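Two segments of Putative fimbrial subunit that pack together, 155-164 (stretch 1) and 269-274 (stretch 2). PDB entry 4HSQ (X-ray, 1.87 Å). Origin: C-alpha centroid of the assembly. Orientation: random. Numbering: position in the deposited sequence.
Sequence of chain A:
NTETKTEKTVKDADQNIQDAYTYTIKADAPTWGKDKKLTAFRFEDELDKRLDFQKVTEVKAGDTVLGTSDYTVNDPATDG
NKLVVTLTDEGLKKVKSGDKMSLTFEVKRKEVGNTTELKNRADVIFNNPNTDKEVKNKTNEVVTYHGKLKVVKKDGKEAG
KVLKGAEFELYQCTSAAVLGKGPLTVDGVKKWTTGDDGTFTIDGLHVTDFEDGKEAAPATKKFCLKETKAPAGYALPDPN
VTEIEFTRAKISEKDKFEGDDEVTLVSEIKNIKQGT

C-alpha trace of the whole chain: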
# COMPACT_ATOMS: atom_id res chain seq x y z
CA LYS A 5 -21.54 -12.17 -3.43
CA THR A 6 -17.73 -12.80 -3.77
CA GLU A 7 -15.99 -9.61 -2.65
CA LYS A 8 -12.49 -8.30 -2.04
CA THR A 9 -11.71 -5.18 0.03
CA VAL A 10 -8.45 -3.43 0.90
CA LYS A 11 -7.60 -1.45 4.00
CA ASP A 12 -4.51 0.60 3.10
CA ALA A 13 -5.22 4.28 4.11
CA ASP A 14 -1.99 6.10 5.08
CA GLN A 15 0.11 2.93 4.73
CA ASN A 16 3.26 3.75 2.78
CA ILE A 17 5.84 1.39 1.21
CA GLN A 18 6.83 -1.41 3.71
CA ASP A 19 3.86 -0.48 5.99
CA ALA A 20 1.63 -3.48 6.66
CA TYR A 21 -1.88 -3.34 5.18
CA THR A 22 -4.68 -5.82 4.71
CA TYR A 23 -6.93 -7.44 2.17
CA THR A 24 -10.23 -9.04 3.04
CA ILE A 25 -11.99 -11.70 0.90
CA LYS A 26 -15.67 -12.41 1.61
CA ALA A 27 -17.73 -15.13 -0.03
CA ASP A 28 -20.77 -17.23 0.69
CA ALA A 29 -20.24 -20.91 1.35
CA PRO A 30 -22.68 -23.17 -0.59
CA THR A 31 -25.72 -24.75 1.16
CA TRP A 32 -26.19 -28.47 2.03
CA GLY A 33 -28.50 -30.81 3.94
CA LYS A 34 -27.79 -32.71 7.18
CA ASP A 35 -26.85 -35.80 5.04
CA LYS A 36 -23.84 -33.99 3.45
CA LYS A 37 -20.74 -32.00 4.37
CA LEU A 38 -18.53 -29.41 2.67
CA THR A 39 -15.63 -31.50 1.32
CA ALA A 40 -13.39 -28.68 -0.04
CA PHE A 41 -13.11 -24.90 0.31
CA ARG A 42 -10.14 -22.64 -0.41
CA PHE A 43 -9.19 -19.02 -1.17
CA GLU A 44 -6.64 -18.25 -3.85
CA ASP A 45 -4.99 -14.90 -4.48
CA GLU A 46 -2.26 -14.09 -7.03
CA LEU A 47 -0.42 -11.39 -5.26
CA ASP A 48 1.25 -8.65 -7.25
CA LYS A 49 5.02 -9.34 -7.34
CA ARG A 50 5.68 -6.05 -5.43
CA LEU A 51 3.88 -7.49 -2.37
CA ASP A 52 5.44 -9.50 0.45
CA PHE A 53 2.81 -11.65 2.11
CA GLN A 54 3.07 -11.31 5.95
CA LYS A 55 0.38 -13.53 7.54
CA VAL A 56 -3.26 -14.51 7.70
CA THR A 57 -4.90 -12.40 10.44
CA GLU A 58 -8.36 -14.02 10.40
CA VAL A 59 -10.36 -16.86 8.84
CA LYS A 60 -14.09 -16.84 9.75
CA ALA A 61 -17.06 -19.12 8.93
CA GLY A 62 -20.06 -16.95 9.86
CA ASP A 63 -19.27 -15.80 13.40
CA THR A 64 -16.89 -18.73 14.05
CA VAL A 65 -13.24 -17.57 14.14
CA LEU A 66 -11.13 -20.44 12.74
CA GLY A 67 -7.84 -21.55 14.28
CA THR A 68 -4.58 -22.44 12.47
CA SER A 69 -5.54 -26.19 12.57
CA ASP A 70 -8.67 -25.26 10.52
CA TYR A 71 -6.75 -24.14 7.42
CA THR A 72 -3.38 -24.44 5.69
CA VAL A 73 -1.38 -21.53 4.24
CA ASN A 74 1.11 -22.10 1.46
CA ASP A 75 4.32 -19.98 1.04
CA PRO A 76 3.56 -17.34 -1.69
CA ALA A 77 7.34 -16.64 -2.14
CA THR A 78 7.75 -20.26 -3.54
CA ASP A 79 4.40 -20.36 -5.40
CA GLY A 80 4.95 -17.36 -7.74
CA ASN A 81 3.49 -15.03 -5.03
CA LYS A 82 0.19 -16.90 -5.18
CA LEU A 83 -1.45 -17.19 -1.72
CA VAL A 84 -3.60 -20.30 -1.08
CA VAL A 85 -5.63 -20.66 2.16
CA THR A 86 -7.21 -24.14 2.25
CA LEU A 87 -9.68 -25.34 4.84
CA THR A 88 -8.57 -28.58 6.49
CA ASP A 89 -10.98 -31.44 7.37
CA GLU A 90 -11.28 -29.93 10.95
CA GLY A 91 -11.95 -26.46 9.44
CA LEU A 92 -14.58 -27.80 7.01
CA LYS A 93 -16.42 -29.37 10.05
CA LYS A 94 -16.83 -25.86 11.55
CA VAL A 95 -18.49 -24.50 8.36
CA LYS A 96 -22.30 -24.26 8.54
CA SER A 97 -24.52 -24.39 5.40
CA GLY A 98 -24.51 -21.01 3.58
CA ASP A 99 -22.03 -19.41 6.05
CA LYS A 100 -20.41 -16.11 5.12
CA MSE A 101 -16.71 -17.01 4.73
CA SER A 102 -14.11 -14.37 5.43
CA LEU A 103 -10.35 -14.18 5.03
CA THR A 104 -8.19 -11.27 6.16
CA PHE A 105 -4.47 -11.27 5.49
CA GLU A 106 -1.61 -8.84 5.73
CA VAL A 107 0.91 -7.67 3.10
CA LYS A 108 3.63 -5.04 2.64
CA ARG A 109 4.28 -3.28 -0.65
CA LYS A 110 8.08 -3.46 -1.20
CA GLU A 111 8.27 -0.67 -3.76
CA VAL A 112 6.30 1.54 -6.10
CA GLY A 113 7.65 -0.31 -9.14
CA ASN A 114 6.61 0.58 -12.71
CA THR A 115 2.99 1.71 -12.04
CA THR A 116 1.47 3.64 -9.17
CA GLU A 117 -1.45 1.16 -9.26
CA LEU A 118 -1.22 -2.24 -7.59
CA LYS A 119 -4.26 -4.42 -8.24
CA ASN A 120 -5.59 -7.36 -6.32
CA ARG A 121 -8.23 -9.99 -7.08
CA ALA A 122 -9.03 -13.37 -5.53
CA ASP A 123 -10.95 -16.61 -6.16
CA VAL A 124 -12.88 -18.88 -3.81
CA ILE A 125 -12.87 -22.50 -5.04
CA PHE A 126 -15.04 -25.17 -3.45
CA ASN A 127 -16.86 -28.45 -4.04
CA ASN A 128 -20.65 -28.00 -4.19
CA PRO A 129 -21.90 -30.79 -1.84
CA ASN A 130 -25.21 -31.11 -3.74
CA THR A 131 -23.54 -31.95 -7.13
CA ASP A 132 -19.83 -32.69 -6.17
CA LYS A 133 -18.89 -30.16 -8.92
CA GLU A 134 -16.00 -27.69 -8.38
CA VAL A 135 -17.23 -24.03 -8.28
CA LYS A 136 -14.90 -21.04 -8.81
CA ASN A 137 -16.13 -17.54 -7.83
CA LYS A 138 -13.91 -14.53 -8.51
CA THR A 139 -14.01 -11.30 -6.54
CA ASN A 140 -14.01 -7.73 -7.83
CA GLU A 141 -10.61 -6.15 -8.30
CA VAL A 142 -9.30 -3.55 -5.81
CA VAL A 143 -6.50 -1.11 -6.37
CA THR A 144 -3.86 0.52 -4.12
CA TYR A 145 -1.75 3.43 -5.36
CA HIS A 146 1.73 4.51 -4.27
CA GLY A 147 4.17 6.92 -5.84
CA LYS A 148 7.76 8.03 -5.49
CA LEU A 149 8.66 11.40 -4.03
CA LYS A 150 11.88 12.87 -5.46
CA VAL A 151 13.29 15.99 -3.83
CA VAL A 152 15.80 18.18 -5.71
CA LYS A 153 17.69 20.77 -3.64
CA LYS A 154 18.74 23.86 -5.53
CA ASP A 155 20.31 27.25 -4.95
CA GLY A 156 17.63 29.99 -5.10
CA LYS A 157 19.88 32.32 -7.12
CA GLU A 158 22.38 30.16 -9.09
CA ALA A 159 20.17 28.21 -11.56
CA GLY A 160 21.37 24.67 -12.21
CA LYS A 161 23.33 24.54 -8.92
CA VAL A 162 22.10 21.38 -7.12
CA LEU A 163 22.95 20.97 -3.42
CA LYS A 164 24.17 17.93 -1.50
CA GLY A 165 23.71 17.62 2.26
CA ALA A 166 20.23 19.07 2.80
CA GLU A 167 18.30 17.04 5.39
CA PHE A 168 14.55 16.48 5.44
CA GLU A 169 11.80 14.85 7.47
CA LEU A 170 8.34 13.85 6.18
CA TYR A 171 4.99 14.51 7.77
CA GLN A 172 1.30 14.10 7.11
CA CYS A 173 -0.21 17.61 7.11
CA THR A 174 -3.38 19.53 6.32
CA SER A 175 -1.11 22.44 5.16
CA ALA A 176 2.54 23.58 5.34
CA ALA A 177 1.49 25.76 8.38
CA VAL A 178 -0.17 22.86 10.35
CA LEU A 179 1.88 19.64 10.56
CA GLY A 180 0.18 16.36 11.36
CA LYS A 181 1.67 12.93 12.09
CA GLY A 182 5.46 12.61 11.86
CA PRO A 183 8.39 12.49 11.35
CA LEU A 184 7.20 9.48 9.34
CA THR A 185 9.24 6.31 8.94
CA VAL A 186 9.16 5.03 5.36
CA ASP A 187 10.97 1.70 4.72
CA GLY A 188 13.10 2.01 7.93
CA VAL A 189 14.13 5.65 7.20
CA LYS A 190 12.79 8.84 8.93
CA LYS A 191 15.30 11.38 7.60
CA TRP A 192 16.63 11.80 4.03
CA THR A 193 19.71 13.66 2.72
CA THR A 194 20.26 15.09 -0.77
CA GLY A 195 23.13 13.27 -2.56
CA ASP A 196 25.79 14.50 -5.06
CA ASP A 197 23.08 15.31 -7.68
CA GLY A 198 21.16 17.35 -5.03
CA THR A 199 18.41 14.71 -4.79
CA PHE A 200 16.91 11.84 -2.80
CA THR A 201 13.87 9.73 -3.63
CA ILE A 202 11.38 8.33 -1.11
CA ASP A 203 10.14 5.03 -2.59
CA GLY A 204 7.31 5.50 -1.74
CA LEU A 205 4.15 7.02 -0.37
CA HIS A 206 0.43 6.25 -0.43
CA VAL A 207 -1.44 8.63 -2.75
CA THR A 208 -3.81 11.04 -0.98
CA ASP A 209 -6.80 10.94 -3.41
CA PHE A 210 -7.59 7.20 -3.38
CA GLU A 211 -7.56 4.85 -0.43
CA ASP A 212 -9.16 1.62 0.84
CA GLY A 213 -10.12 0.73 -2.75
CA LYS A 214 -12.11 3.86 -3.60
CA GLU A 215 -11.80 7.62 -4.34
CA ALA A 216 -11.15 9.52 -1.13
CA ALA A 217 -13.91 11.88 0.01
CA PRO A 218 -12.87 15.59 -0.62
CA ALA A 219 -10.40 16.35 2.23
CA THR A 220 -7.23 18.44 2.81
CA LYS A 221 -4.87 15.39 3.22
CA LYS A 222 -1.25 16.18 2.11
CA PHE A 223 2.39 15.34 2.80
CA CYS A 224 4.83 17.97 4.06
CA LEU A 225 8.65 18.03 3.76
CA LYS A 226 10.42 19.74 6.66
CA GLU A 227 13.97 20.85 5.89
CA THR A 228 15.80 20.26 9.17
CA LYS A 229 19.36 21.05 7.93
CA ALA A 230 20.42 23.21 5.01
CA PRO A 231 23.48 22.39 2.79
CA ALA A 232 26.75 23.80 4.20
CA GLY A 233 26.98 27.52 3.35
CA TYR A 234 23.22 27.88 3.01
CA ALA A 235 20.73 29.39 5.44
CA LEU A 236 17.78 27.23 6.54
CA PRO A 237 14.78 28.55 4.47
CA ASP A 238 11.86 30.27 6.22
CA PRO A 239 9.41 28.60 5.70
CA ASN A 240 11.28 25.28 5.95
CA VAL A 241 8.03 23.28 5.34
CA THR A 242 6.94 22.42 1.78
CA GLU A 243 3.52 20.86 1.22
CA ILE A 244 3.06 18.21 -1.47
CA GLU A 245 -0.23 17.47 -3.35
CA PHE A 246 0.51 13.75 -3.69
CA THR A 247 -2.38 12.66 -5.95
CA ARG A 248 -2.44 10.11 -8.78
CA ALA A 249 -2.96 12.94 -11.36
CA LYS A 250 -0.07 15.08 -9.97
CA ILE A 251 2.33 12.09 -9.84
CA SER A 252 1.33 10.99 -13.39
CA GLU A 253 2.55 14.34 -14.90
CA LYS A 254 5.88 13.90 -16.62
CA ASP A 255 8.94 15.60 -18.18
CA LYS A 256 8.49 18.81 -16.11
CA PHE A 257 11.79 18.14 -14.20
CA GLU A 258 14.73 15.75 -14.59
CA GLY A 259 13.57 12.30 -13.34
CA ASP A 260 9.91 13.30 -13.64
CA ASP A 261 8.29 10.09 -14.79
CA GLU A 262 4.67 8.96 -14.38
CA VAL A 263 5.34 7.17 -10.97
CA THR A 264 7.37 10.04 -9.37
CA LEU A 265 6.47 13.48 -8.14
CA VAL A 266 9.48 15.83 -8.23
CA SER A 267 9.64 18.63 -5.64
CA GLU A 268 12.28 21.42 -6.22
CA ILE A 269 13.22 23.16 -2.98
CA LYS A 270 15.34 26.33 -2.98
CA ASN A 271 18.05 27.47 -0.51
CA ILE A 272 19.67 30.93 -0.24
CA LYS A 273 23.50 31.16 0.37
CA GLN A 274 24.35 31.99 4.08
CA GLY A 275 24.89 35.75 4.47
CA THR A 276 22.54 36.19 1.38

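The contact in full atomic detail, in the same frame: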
# COMPACT_ATOMS: atom_id res chain seq x y z
N ASP A 155 19.96 25.92 -5.43
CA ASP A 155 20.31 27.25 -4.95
C ASP A 155 19.28 28.21 -5.55
O ASP A 155 19.08 28.18 -6.76
CB ASP A 155 21.74 27.60 -5.40
CG ASP A 155 22.30 28.93 -4.93
OD1 ASP A 155 23.52 29.02 -4.72
OD2 ASP A 155 21.52 29.91 -4.84
N GLY A 156 18.65 29.03 -4.71
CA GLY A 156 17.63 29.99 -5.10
C GLY A 156 18.06 30.98 -6.17
O GLY A 156 17.25 31.37 -7.02
N LYS A 157 19.34 31.39 -6.14
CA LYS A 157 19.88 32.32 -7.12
C LYS A 157 20.45 31.52 -8.29
O LYS A 157 19.78 31.41 -9.33
CB LYS A 157 20.94 33.26 -6.49
CG LYS A 157 21.49 34.33 -7.44
CD LYS A 157 20.47 35.45 -7.72
CE LYS A 157 20.51 35.91 -9.16
NZ LYS A 157 19.48 36.96 -9.43
N GLU A 158 21.65 30.94 -8.11
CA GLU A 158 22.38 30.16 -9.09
C GLU A 158 21.55 28.98 -9.63
O GLU A 158 21.41 27.94 -8.97
CB GLU A 158 23.71 29.67 -8.50
CG GLU A 158 24.82 29.54 -9.52
CD GLU A 158 26.23 29.44 -8.95
OE1 GLU A 158 26.44 29.87 -7.79
OE2 GLU A 158 27.12 28.94 -9.68
N ALA A 159 20.97 29.19 -10.83
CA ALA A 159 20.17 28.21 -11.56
C ALA A 159 21.08 27.07 -11.99
O ALA A 159 22.24 27.32 -12.37
CB ALA A 159 19.51 28.86 -12.76
N GLY A 160 20.59 25.84 -11.87
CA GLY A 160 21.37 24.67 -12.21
C GLY A 160 22.31 24.17 -11.12
O GLY A 160 22.91 23.10 -11.27
N LYS A 161 22.46 24.95 -10.02
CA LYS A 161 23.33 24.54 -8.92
C LYS A 161 22.52 23.67 -7.96
O LYS A 161 21.68 24.19 -7.22
CB LYS A 161 23.97 25.74 -8.20
CG LYS A 161 25.15 25.37 -7.30
CD LYS A 161 25.86 26.61 -6.77
CE LYS A 161 27.12 26.28 -5.99
NZ LYS A 161 26.87 26.26 -4.52
N VAL A 162 22.78 22.35 -7.98
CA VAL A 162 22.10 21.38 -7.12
C VAL A 162 22.93 21.22 -5.86
O VAL A 162 24.15 21.35 -5.90
CB VAL A 162 21.78 20.04 -7.84
CG1 VAL A 162 20.74 20.26 -8.95
CG2 VAL A 162 23.04 19.38 -8.40
N LEU A 163 22.26 20.98 -4.72
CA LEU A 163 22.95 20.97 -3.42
C LEU A 163 22.85 19.67 -2.66
O LEU A 163 21.77 19.19 -2.37
CB LEU A 163 22.39 22.12 -2.56
CG LEU A 163 22.30 23.51 -3.23
CD1 LEU A 163 21.56 24.49 -2.35
CD2 LEU A 163 23.70 24.06 -3.54
N LYS A 164 24.01 19.14 -2.32
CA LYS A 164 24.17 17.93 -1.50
C LYS A 164 24.12 18.34 -0.04
O LYS A 164 24.49 19.48 0.31
CB LYS A 164 25.53 17.28 -1.85
CG LYS A 164 25.91 16.06 -1.01
CD LYS A 164 27.38 15.71 -1.18
CE LYS A 164 27.78 14.42 -0.51
NZ LYS A 164 29.24 14.13 -0.70
N ILE A 269 13.22 22.34 -4.19
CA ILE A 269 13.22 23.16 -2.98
C ILE A 269 14.45 24.05 -3.04
O ILE A 269 15.56 23.55 -3.30
CB ILE A 269 13.14 22.28 -1.69
CG1 ILE A 269 11.80 21.48 -1.69
CG2 ILE A 269 13.28 23.15 -0.41
CD1 ILE A 269 11.67 20.39 -0.72
N LYS A 270 14.25 25.36 -2.84
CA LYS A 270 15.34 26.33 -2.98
C LYS A 270 15.96 26.70 -1.63
O LYS A 270 15.32 26.60 -0.59
CB LYS A 270 14.85 27.62 -3.70
CG LYS A 270 13.99 27.43 -4.94
CD LYS A 270 14.80 27.30 -6.22
CE LYS A 270 13.90 27.27 -7.43
NZ LYS A 270 14.60 26.77 -8.64
N ASN A 271 17.25 27.04 -1.67
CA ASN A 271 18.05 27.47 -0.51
C ASN A 271 18.84 28.69 -0.90
O ASN A 271 19.40 28.71 -2.00
CB ASN A 271 19.02 26.37 -0.08
CG ASN A 271 18.35 25.17 0.53
OD1 ASN A 271 18.24 25.07 1.76
N ILE A 272 18.91 29.69 -0.01
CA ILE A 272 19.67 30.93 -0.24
C ILE A 272 21.03 30.82 0.48
O ILE A 272 21.05 30.40 1.63
CB ILE A 272 18.80 32.13 0.26
CG1 ILE A 272 17.62 32.37 -0.70
CG2 ILE A 272 19.62 33.43 0.46
CD1 ILE A 272 16.35 32.70 -0.02
N LYS A 273 22.14 31.17 -0.20
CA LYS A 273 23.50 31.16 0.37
C LYS A 273 23.56 31.94 1.70
O LYS A 273 22.99 33.03 1.79
CB LYS A 273 24.51 31.77 -0.62
CG LYS A 273 25.04 30.80 -1.66
CD LYS A 273 26.12 31.45 -2.53
CE LYS A 273 26.44 30.63 -3.76
NZ LYS A 273 25.44 30.83 -4.85
N GLN A 274 24.21 31.37 2.75
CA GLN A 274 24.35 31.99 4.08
C GLN A 274 25.02 33.35 3.92
O GLN A 274 25.99 33.47 3.16
CB GLN A 274 25.17 31.08 5.02
CG GLN A 274 25.03 31.43 6.50
CD GLN A 274 23.86 30.72 7.14
OE1 GLN A 274 23.87 29.50 7.35
NE2 GLN A 274 22.84 31.48 7.51
O HOH W 1 21.69 31.76 -3.02
O HOH W 2 17.05 27.98 -8.58

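A small contact can be centred on one carboxylate whose two oxygens take different partners, alongside a backbone bridge, and the pairing of residues 155-164 with 269-274 is a good example. The backbones meet in a parallel bridge between Asp155 and Asn271. Its one direct backbone hydrogen bond runs from Gly156 N to Asn271 O (2.8 Å) and is nearly straight, at 174°; the same oxygen also accepts a CA-H...O contact from Asp155 CA (3.4 Å).

The side chain of Asp155 is the hub. Its CA-to-CB bond points to the same face of the sheet as that of Asn271, but the t rotamer (chi1 -178°) brings the carboxylate nearer the partner stretch. There Asp155 OD1 forms a salt bridge with Lys273 NZ (2.6 Å). Asp155 OD2 turns to its own loop, accepting a hydrogen bond from Lys157 N (2.9 Å) and a weak one from Glu158 N (3.4 Å), and accepts a hydrogen bond from a water (2.6 Å from Asp155 OD2 to the water O), which in turn accepts one from Lys273 N. With one carboxylate oxygen on the amides of its own loop and the other on the lysine, the aspartate ties the loop's shape to the contact.

Lys273 makes the complementary reach. Its CA-to-CB bond points sideways, yet chi1 m followed by two t torsions extends the chain, and chi4 near 80° turns the ammonium to the acids. Glu158 OE1 adds a longer salt bridge to Lys273 NZ (3.3 Å), although the glutamate is poorly ordered. Lys273 has more area covered than any other residue here.

Away from the charged cluster, buried Leu163, in the m,t rotamer, places CD1 3.9 Å from Asn271 CB, an apolar contact that needs no polar partner. Lys270 stays exposed; its NZ donates to a second water, which donates to Asp155 O. Asn271 is covalently bonded to a group elsewhere in the structure.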